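Local coordinates for serpin-12 (Manduca sexta, PDB 6CJ7), which probably inhibits serine proteases as a serpin and controls the prophenoloxidase activation system in larval hemolymph, at residues L248-L261 against L360-M374. Sequence-based numbering, arbitrary orientation.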
loop_
_atom_site.group_PDB
_atom_site.type_symbol
_atom_site.label_atom_id
_atom_site.label_comp_id
_atom_site.label_asym_id
_atom_site.label_seq_id
_atom_site.Cartn_x
_atom_site.Cartn_y
_atom_site.Cartn_z
ATOM N N LEU A 248 -11.900 -0.561 -15.280
ATOM C CA LEU A 248 -11.296 -1.799 -14.798
ATOM C C LEU A 248 -11.155 -1.789 -13.284
ATOM O O LEU A 248 -11.561 -2.739 -12.602
ATOM C CB LEU A 248 -9.934 -1.993 -15.469
ATOM C CG LEU A 248 -9.046 -3.092 -14.901
ATOM C CD1 LEU A 248 -9.714 -4.443 -15.093
ATOM C CD2 LEU A 248 -7.679 -3.057 -15.570
ATOM N N LEU A 249 -10.590 -0.711 -12.733
ATOM C CA LEU A 249 -10.308 -0.691 -11.305
ATOM C C LEU A 249 -11.593 -0.733 -10.484
ATOM O O LEU A 249 -11.657 -1.432 -9.466
ATOM C CB LEU A 249 -9.474 0.539 -10.953
ATOM C CG LEU A 249 -9.247 0.751 -9.459
ATOM C CD1 LEU A 249 -8.476 -0.421 -8.873
ATOM C CD2 LEU A 249 -8.510 2.048 -9.224
ATOM N N SER A 250 -12.634 -0.020 -10.921
ATOM C CA SER A 250 -13.886 -0.002 -10.168
ATOM C C SER A 250 -14.510 -1.391 -10.072
ATOM O O SER A 250 -15.075 -1.756 -9.031
ATOM C CB SER A 250 -14.868 0.977 -10.810
ATOM O OG SER A 250 -14.429 2.311 -10.644
ATOM N N SER A 251 -14.410 -2.186 -11.139
ATOM C CA SER A 251 -15.080 -3.478 -11.205
ATOM C C SER A 251 -14.265 -4.618 -10.608
ATOM O O SER A 251 -14.837 -5.666 -10.288
ATOM C CB SER A 251 -15.420 -3.824 -12.661
ATOM O OG SER A 251 -14.259 -4.203 -13.389
ATOM N N LEU A 252 -12.958 -4.440 -10.446
ATOM C CA LEU A 252 -12.065 -5.542 -10.103
ATOM C C LEU A 252 -12.088 -5.809 -8.603
ATOM O O LEU A 252 -11.673 -4.958 -7.811
ATOM C CB LEU A 252 -10.647 -5.219 -10.567
ATOM C CG LEU A 252 -9.591 -6.301 -10.353
ATOM C CD1 LEU A 252 -9.874 -7.497 -11.246
ATOM C CD2 LEU A 252 -8.196 -5.743 -10.617
ATOM N N SER A 253 -12.545 -6.997 -8.211
ATOM C CA SER A 253 -12.525 -7.388 -6.810
ATOM C C SER A 253 -11.220 -8.101 -6.473
ATOM O O SER A 253 -10.541 -8.653 -7.342
ATOM C CB SER A 253 -13.713 -8.289 -6.475
ATOM O OG SER A 253 -13.525 -9.596 -6.982
ATOM N N MET A 254 -10.862 -8.076 -5.186
ATOM C CA MET A 254 -9.676 -8.808 -4.758
ATOM C C MET A 254 -9.909 -10.314 -4.751
ATOM O O MET A 254 -8.940 -11.077 -4.802
ATOM C CB MET A 254 -9.215 -8.333 -3.376
ATOM C CG MET A 254 -8.612 -6.933 -3.364
ATOM S SD MET A 254 -7.267 -6.696 -4.558
ATOM C CE MET A 254 -8.073 -5.668 -5.786
ATOM N N GLU A 255 -11.169 -10.755 -4.702
ATOM C CA GLU A 255 -11.459 -12.165 -4.926
ATOM C C GLU A 255 -11.127 -12.556 -6.359
ATOM O O GLU A 255 -10.594 -13.645 -6.603
ATOM C CB GLU A 255 -12.924 -12.458 -4.602
ATOM C CG GLU A 255 -13.274 -12.345 -3.111
ATOM C CD GLU A 255 -13.253 -10.910 -2.586
ATOM O OE1 GLU A 255 -13.560 -9.975 -3.359
ATOM O OE2 GLU A 255 -12.921 -10.720 -1.397
ATOM N N ASP A 256 -11.431 -11.675 -7.319
ATOM C CA ASP A 256 -10.987 -11.882 -8.696
ATOM C C ASP A 256 -9.469 -11.974 -8.765
ATOM O O ASP A 256 -8.914 -12.881 -9.399
ATOM C CB ASP A 256 -11.471 -10.744 -9.597
ATOM C CG ASP A 256 -12.967 -10.756 -9.819
ATOM O OD1 ASP A 256 -13.543 -11.854 -9.969
ATOM O OD2 ASP A 256 -13.562 -9.656 -9.859
ATOM N N VAL A 257 -8.781 -11.029 -8.122
ATOM C CA VAL A 257 -7.322 -11.006 -8.163
ATOM C C VAL A 257 -6.750 -12.288 -7.568
ATOM O O VAL A 257 -5.841 -12.901 -8.144
ATOM C CB VAL A 257 -6.787 -9.748 -7.447
ATOM C CG1 VAL A 257 -5.264 -9.770 -7.401
ATOM C CG2 VAL A 257 -7.258 -8.496 -8.177
ATOM N N ALA A 258 -7.281 -12.726 -6.423
ATOM C CA ALA A 258 -6.784 -13.960 -5.815
ATOM C C ALA A 258 -6.909 -15.141 -6.771
ATOM O O ALA A 258 -6.013 -15.991 -6.833
ATOM C CB ALA A 258 -7.529 -14.245 -4.509
ATOM N N SER A 259 -8.000 -15.201 -7.545
ATOM C CA SER A 259 -8.186 -16.280 -8.511
ATOM C C SER A 259 -7.143 -16.261 -9.622
ATOM O O SER A 259 -6.897 -17.305 -10.238
ATOM C CB SER A 259 -9.581 -16.211 -9.135
ATOM O OG SER A 259 -9.615 -15.285 -10.215
ATOM N N PHE A 260 -6.533 -15.103 -9.902
ATOM C CA PHE A 260 -5.536 -15.033 -10.964
ATOM C C PHE A 260 -4.320 -15.897 -10.650
ATOM O O PHE A 260 -3.621 -16.338 -11.569
ATOM C CB PHE A 260 -5.112 -13.579 -11.193
ATOM C CG PHE A 260 -6.217 -12.690 -11.702
ATOM C CD1 PHE A 260 -7.316 -13.217 -12.364
ATOM C CD2 PHE A 260 -6.151 -11.322 -11.518
ATOM C CE1 PHE A 260 -8.331 -12.385 -12.830
ATOM C CE2 PHE A 260 -7.163 -10.483 -11.970
ATOM C CZ PHE A 260 -8.246 -11.016 -12.632
ATOM N N LEU A 261 -4.050 -16.152 -9.367
ATOM C CA LEU A 261 -2.951 -17.034 -8.993
ATOM C C LEU A 261 -3.222 -18.489 -9.358
ATOM O O LEU A 261 -2.299 -19.311 -9.295
ATOM C CB LEU A 261 -2.662 -16.911 -7.492
ATOM C CG LEU A 261 -2.013 -15.627 -6.953
ATOM C CD1 LEU A 261 -0.902 -15.136 -7.863
ATOM C CD2 LEU A 261 -3.036 -14.513 -6.723
ATOM N N LEU A 360 -2.988 -1.415 -14.419
ATOM C CA LEU A 360 -3.000 -1.600 -12.974
ATOM C C LEU A 360 -1.915 -2.594 -12.589
ATOM O O LEU A 360 -1.739 -3.617 -13.257
ATOM C CB LEU A 360 -4.336 -2.158 -12.497
ATOM C CG LEU A 360 -5.597 -1.336 -12.666
ATOM C CD1 LEU A 360 -6.719 -2.086 -11.958
ATOM C CD2 LEU A 360 -5.405 0.063 -12.065
ATOM N N ALA A 361 -1.196 -2.307 -11.510
ATOM C CA ALA A 361 -0.232 -3.255 -10.971
ATOM C C ALA A 361 -0.543 -3.489 -9.504
ATOM O O ALA A 361 -0.771 -2.541 -8.752
ATOM C CB ALA A 361 1.207 -2.748 -11.142
ATOM N N ILE A 362 -0.533 -4.755 -9.091
ATOM C CA ILE A 362 -0.855 -5.130 -7.721
ATOM C C ILE A 362 0.287 -5.986 -7.214
ATOM O O ILE A 362 0.640 -6.984 -7.847
ATOM C CB ILE A 362 -2.187 -5.890 -7.634
ATOM C CG1 ILE A 362 -3.331 -4.991 -8.107
ATOM C CG2 ILE A 362 -2.448 -6.370 -6.195
ATOM C CD1 ILE A 362 -4.672 -5.677 -8.170
ATOM N N LEU A 363 0.898 -5.577 -6.106
ATOM C CA LEU A 363 1.892 -6.409 -5.447
ATOM C C LEU A 363 1.167 -7.314 -4.465
ATOM O O LEU A 363 0.492 -6.828 -3.550
ATOM C CB LEU A 363 2.950 -5.562 -4.744
ATOM C CG LEU A 363 4.017 -6.437 -4.068
ATOM C CD1 LEU A 363 4.941 -7.067 -5.122
ATOM C CD2 LEU A 363 4.802 -5.624 -3.035
ATOM N N TRP A 364 1.291 -8.625 -4.668
ATOM C CA TRP A 364 0.508 -9.616 -3.949
ATOM C C TRP A 364 1.427 -10.410 -3.033
ATOM O O TRP A 364 2.497 -10.861 -3.463
ATOM C CB TRP A 364 -0.194 -10.542 -4.952
ATOM C CG TRP A 364 -1.249 -11.437 -4.379
ATOM C CD1 TRP A 364 -1.135 -12.775 -4.070
ATOM C CD2 TRP A 364 -2.598 -11.075 -4.088
ATOM N NE1 TRP A 364 -2.331 -13.250 -3.588
ATOM C CE2 TRP A 364 -3.247 -12.224 -3.589
ATOM C CE3 TRP A 364 -3.323 -9.878 -4.192
ATOM C CZ2 TRP A 364 -4.589 -12.212 -3.197
ATOM C CZ3 TRP A 364 -4.657 -9.877 -3.802
ATOM C CH2 TRP A 364 -5.269 -11.024 -3.316
ATOM N N ASP A 365 1.023 -10.554 -1.772
ATOM C CA ASP A 365 1.680 -11.472 -0.843
ATOM C C ASP A 365 1.104 -12.865 -1.082
ATOM O O ASP A 365 -0.082 -13.108 -0.831
ATOM C CB ASP A 365 1.485 -10.991 0.596
ATOM C CG ASP A 365 2.322 -11.781 1.599
ATOM O OD1 ASP A 365 2.298 -13.042 1.569
ATOM O OD2 ASP A 365 3.025 -11.148 2.419
ATOM N N ASN A 366 1.921 -13.767 -1.650
ATOM C CA ASN A 366 1.433 -15.079 -2.067
ATOM C C ASN A 366 1.147 -16.009 -0.900
ATOM O O ASN A 366 0.479 -17.038 -1.086
ATOM C CB ASN A 366 2.454 -15.747 -2.982
ATOM C CG ASN A 366 2.575 -15.050 -4.308
ATOM O OD1 ASN A 366 1.628 -14.408 -4.757
ATOM N ND2 ASN A 366 3.732 -15.169 -4.948
ATOM N N ARG A 367 1.693 -15.721 0.274
ATOM C CA ARG A 367 1.455 -16.592 1.417
ATOM C C ARG A 367 0.232 -16.141 2.205
ATOM O O ARG A 367 -0.544 -16.973 2.687
ATOM C CB ARG A 367 2.683 -16.629 2.335
ATOM C CG ARG A 367 2.453 -17.449 3.638
ATOM C CD ARG A 367 2.901 -18.840 3.466
ATOM N NE ARG A 367 2.671 -19.726 4.630
ATOM C CZ ARG A 367 3.634 -20.379 5.267
ATOM N NH1 ARG A 367 4.902 -20.235 4.887
ATOM N NH2 ARG A 367 3.329 -21.173 6.280
ATOM N N SER A 368 0.036 -14.833 2.331
ATOM C CA SER A 368 -1.087 -14.303 3.099
ATOM C C SER A 368 -2.280 -13.908 2.233
ATOM O O SER A 368 -3.346 -13.603 2.782
ATOM C CB SER A 368 -0.631 -13.102 3.935
ATOM O OG SER A 368 0.189 -13.536 5.012
ATOM N N SER A 369 -2.122 -13.909 0.906
ATOM C CA SER A 369 -3.210 -13.644 -0.038
ATOM C C SER A 369 -3.831 -12.270 0.187
ATOM O O SER A 369 -5.050 -12.134 0.316
ATOM C CB SER A 369 -4.285 -14.728 0.034
ATOM O OG SER A 369 -3.747 -15.989 -0.325
ATOM N N ILE A 370 -2.978 -11.248 0.209
ATOM C CA ILE A 370 -3.432 -9.862 0.367
ATOM C C ILE A 370 -2.665 -8.965 -0.591
ATOM O O ILE A 370 -1.524 -9.247 -0.978
ATOM C CB ILE A 370 -3.245 -9.349 1.810
ATOM C CG1 ILE A 370 -1.792 -9.475 2.260
ATOM C CG2 ILE A 370 -4.176 -10.059 2.783
ATOM C CD1 ILE A 370 -1.484 -8.600 3.465
ATOM N N PRO A 371 -3.295 -7.863 -1.009
ATOM C CA PRO A 371 -2.606 -6.857 -1.833
ATOM C C PRO A 371 -1.800 -5.903 -0.966
ATOM O O PRO A 371 -2.355 -5.086 -0.221
ATOM C CB PRO A 371 -3.765 -6.147 -2.547
ATOM C CG PRO A 371 -4.900 -6.242 -1.552
ATOM C CD PRO A 371 -4.740 -7.595 -0.893
ATOM N N LEU A 372 -0.481 -6.005 -1.062
ATOM C CA LEU A 372 0.419 -5.128 -0.325
ATOM C C LEU A 372 0.558 -3.765 -0.978
ATOM O O LEU A 372 0.890 -2.804 -0.289
ATOM C CB LEU A 372 1.812 -5.749 -0.216
ATOM C CG LEU A 372 1.872 -7.060 0.572
ATOM C CD1 LEU A 372 3.290 -7.617 0.549
ATOM C CD2 LEU A 372 1.426 -6.813 2.001
ATOM N N PHE A 373 0.363 -3.679 -2.290
ATOM C CA PHE A 373 0.518 -2.430 -3.023
ATOM C C PHE A 373 -0.479 -2.455 -4.171
ATOM O O PHE A 373 -0.663 -3.497 -4.817
ATOM C CB PHE A 373 1.964 -2.311 -3.555
ATOM C CG PHE A 373 2.509 -0.932 -3.641
ATOM C CD1 PHE A 373 2.247 -0.141 -4.749
ATOM C CD2 PHE A 373 3.386 -0.461 -2.683
ATOM C CE1 PHE A 373 2.791 1.137 -4.854
ATOM C CE2 PHE A 373 3.932 0.790 -2.776
ATOM C CZ PHE A 373 3.635 1.602 -3.865
ATOM N N MET A 374 -1.127 -1.316 -4.415
ATOM C CA MET A 374 -1.952 -1.130 -5.606
ATOM C C MET A 374 -1.465 0.114 -6.329
ATOM O O MET A 374 -1.203 1.141 -5.696
ATOM C CB MET A 374 -3.443 -1.005 -5.268
ATOM C CG MET A 374 -4.028 -2.270 -4.675
ATOM S SD MET A 374 -5.783 -2.101 -4.339
ATOM C CE MET A 374 -6.462 -2.118 -6.002
#
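Trp364 lies beneath helix 254-260, and three residues of that helix touch its indole. Val257 CG1 approaches the six-membered ring obliquely, 3.7 Å from Trp364 CZ3. Ala258 CB, 3.8 Å from Trp364 CZ2, and the Met254 carbonyl O do likewise. Trp364 CG is anti to its backbone N (chi1 -168°), and this puts the indole under the helix. Leu261 CD2 lies over one face in a CH-pi contact, 3.5 Å from Trp364 NE1. The Ser369-Ile370 backbone lies against the opposite face.

This cluster belongs to the tightly packed part, which continues inward through apolar side chains. Met254 bends at chi2 and chi3, which turns its end down to the strands. Its SD lies 3.9 Å from Pro371 CG, and its CE meets Met374 CE tip to tip. Val257 CG2 reaches Ile362 CD1 in the same end-on way, at 3.8 Å. Further along, Leu360 CD1 wedges between Leu248 and Leu249, with Leu252 CD2 a looser neighbour.

Only the Leu261-Asn366 fringe is loose and partly exposed. Leu261 CD1 grazes Asn366 OD1 at 4.1 Å. The Asn366 amide is held instead by Asn230 O and Ser233 OG. Asp365 OD1 accepts from Arg367 N and Ser368 N, an Asx turn and Asx motif, and forms a salt bridge with Arg87.

Helix 254-260 crosses strand 360-365 at -70°, with the axes 10.6 Å apart. That strand runs between strands 232-239 and 370-377, in what corresponds to serpin sheet B. Helices 245-251 and 254-260, matching hG and hH, pack on it. Helix 19-31 packs alongside, with Phe25 on Leu249 and Met374 and Val22 on Met254.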